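Local structure of beta-N-acetylglucosaminidase-like protein Glycoside hydrolase family 20 (Flavobacterium johnsoniae, 6YHH) at residues H181-Q186 against P229-P234. The protein probably removes terminal N-acetylhexosamine residues from chitin-derived oligosaccharides, as a chitobiase of glycoside hydrolase family 20. Sequence-based numbering, arbitrary orientation.
Sequences HLVDDQ and PEIDVP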
loop_
_atom_site.group_PDB
_atom_site.type_symbol
_atom_site.label_atom_id
_atom_site.label_comp_id
_atom_site.label_asym_id
_atom_site.label_seq_id
_atom_site.Cartn_x
_atom_site.Cartn_y
_atom_site.Cartn_z
ATOM N N HIS A 181 -7.330 -1.852 19.476
ATOM C CA HIS A 181 -8.543 -1.208 19.999
ATOM C C HIS A 181 -9.636 -1.460 18.987
ATOM O O HIS A 181 -9.713 -0.754 17.961
ATOM C CB HIS A 181 -8.242 0.298 20.279
ATOM C CG HIS A 181 -9.386 1.067 20.896
ATOM N ND1 HIS A 181 -9.518 1.196 22.257
ATOM C CD2 HIS A 181 -10.466 1.711 20.366
ATOM C CE1 HIS A 181 -10.624 1.850 22.531
ATOM N NE2 HIS A 181 -11.191 2.217 21.406
ATOM N N LEU A 182 -10.406 -2.538 19.246
ATOM C CA LEU A 182 -11.210 -3.202 18.272
ATOM C C LEU A 182 -12.706 -2.837 18.289
ATOM O O LEU A 182 -13.464 -3.275 17.418
ATOM C CB LEU A 182 -11.061 -4.722 18.442
ATOM C CG LEU A 182 -9.757 -5.338 17.990
ATOM C CD1 LEU A 182 -9.527 -6.669 18.678
ATOM C CD2 LEU A 182 -9.894 -5.507 16.517
ATOM N N VAL A 183 -13.064 -1.926 19.193
ATOM C CA VAL A 183 -14.408 -1.476 19.395
ATOM C C VAL A 183 -14.408 -0.078 19.998
ATOM O O VAL A 183 -13.576 0.221 20.873
ATOM C CB VAL A 183 -15.183 -2.404 20.395
ATOM C CG1 VAL A 183 -16.636 -1.932 20.411
ATOM C CG2 VAL A 183 -14.983 -3.909 20.021
ATOM N N ASP A 184 -15.296 0.794 19.503
ATOM C CA ASP A 184 -15.521 2.073 20.108
ATOM C C ASP A 184 -16.886 2.546 19.596
ATOM O O ASP A 184 -17.691 1.729 19.010
ATOM C CB ASP A 184 -14.362 3.045 19.795
ATOM C CG ASP A 184 -14.142 4.049 20.870
ATOM O OD1 ASP A 184 -15.037 4.938 21.027
ATOM O OD2 ASP A 184 -13.146 3.982 21.589
ATOM N N ASP A 185 -17.219 3.809 19.835
ATOM C CA ASP A 185 -18.545 4.323 19.465
ATOM C C ASP A 185 -18.828 4.258 17.945
ATOM O O ASP A 185 -19.964 4.196 17.492
ATOM C CB ASP A 185 -18.708 5.794 19.894
ATOM C CG ASP A 185 -18.714 5.979 21.407
ATOM O OD1 ASP A 185 -19.734 5.568 22.038
ATOM O OD2 ASP A 185 -17.685 6.556 21.878
ATOM N N GLN A 186 -17.737 4.302 17.198
ATOM C CA GLN A 186 -17.743 4.449 15.752
ATOM C C GLN A 186 -17.695 3.102 15.004
ATOM O O GLN A 186 -17.561 3.093 13.771
ATOM C CB GLN A 186 -16.550 5.331 15.338
ATOM C CG GLN A 186 -16.645 6.740 15.828
ATOM C CD GLN A 186 -16.244 6.964 17.282
ATOM O OE1 GLN A 186 -15.781 6.073 17.978
ATOM N NE2 GLN A 186 -16.474 8.153 17.749
ATOM N N PRO A 229 -5.733 -7.566 22.780
ATOM C CA PRO A 229 -7.049 -7.083 22.316
ATOM C C PRO A 229 -7.785 -6.236 23.315
ATOM O O PRO A 229 -7.598 -6.377 24.527
ATOM C CB PRO A 229 -7.805 -8.411 22.098
ATOM C CG PRO A 229 -7.286 -9.226 23.266
ATOM C CD PRO A 229 -5.822 -8.945 23.294
ATOM N N GLU A 230 -8.578 -5.274 22.827
ATOM C CA GLU A 230 -9.403 -4.437 23.699
ATOM C C GLU A 230 -10.810 -4.398 23.228
ATOM O O GLU A 230 -11.092 -4.082 22.055
ATOM C CB GLU A 230 -8.877 -3.006 23.806
ATOM C CG GLU A 230 -9.627 -2.134 24.811
ATOM C CD GLU A 230 -9.289 -0.640 24.763
ATOM O OE1 GLU A 230 -8.222 -0.274 24.151
ATOM O OE2 GLU A 230 -10.044 0.173 25.332
ATOM N N ILE A 231 -11.705 -4.749 24.131
ATOM C CA ILE A 231 -13.125 -4.504 23.999
ATOM C C ILE A 231 -13.528 -3.489 25.074
ATOM O O ILE A 231 -13.636 -3.820 26.261
ATOM C CB ILE A 231 -13.962 -5.788 24.140
ATOM C CG1 ILE A 231 -13.638 -6.743 22.996
ATOM C CG2 ILE A 231 -15.410 -5.409 24.028
ATOM C CD1 ILE A 231 -14.400 -8.082 23.142
ATOM N N ASP A 232 -13.693 -2.217 24.685
ATOM C CA ASP A 232 -13.828 -1.150 25.625
ATOM C C ASP A 232 -15.266 -1.049 26.196
ATOM O O ASP A 232 -16.217 -0.779 25.458
ATOM C CB ASP A 232 -13.418 0.154 24.882
ATOM C CG ASP A 232 -13.347 1.375 25.770
ATOM O OD1 ASP A 232 -13.798 1.326 26.910
ATOM O OD2 ASP A 232 -12.835 2.432 25.266
ATOM N N VAL A 233 -15.385 -1.262 27.514
ATOM C CA VAL A 233 -16.650 -1.277 28.234
ATOM C C VAL A 233 -16.479 -0.599 29.571
ATOM O O VAL A 233 -15.340 -0.642 30.144
ATOM C CB VAL A 233 -17.157 -2.741 28.428
ATOM C CG1 VAL A 233 -17.610 -3.310 27.116
ATOM C CG2 VAL A 233 -16.117 -3.632 29.090
ATOM N N PRO A 234 -17.503 0.087 30.116
ATOM C CA PRO A 234 -18.856 0.194 29.616
ATOM C C PRO A 234 -19.212 1.497 28.916
ATOM O O PRO A 234 -20.304 1.600 28.338
ATOM C CB PRO A 234 -19.716 0.054 30.910
ATOM C CG PRO A 234 -18.872 0.838 31.894
ATOM C CD PRO A 234 -17.440 0.495 31.544
HETATM O O HOH W 1 -11.920 -1.380 22.303
#
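E230 OE1 is gripped by two imidazoles: ND1 of H181 donates to it across the contact at 2.7 Å, and NE2 of H179 binds it from two residues earlier on strand 177-184. The bond from H181 runs close to its ring plane but reaches OE1 from above the carboxylate, the two planes 80° apart. With CG anti to the backbone N in both residues (chi1 -177° in H181), ring and extended glutamate chain leave the same face of the two parallel strands and meet at their ends. H181 NE2 in turn donates to the anti lone pair of D184 OD2 at 2.6 Å. Bonded at both nitrogens, the imidazole has its rotation fixed, and W451 meets it edge-to-face. Along the backbone, L182 N donates to E230 O at 3.3 Å; farther on, a water over one ring face donates to V183 O. D232, its OD1 held by G315 N, brings OD2 to 4.0 Å from D184 OD2, a close approach of like charges that the H181 ring, with CE1 3.6 Å from D232 OD2, would probably offset. A leucine in place of H181 would probably leave D184 OD2 without its NE2 partner and freer to turn, and E230 OE1 with H179 as its remaining imidazole. The D184 side chain lies about 4 Å from a bound Tris and about 7 Å from that of the predicted proton donor E317, so H181 probably acts as a second-shell residue positioning it. In the row H179-E230-H181-D184, carboxylates at both ring nitrogens would probably favour a protonated H181.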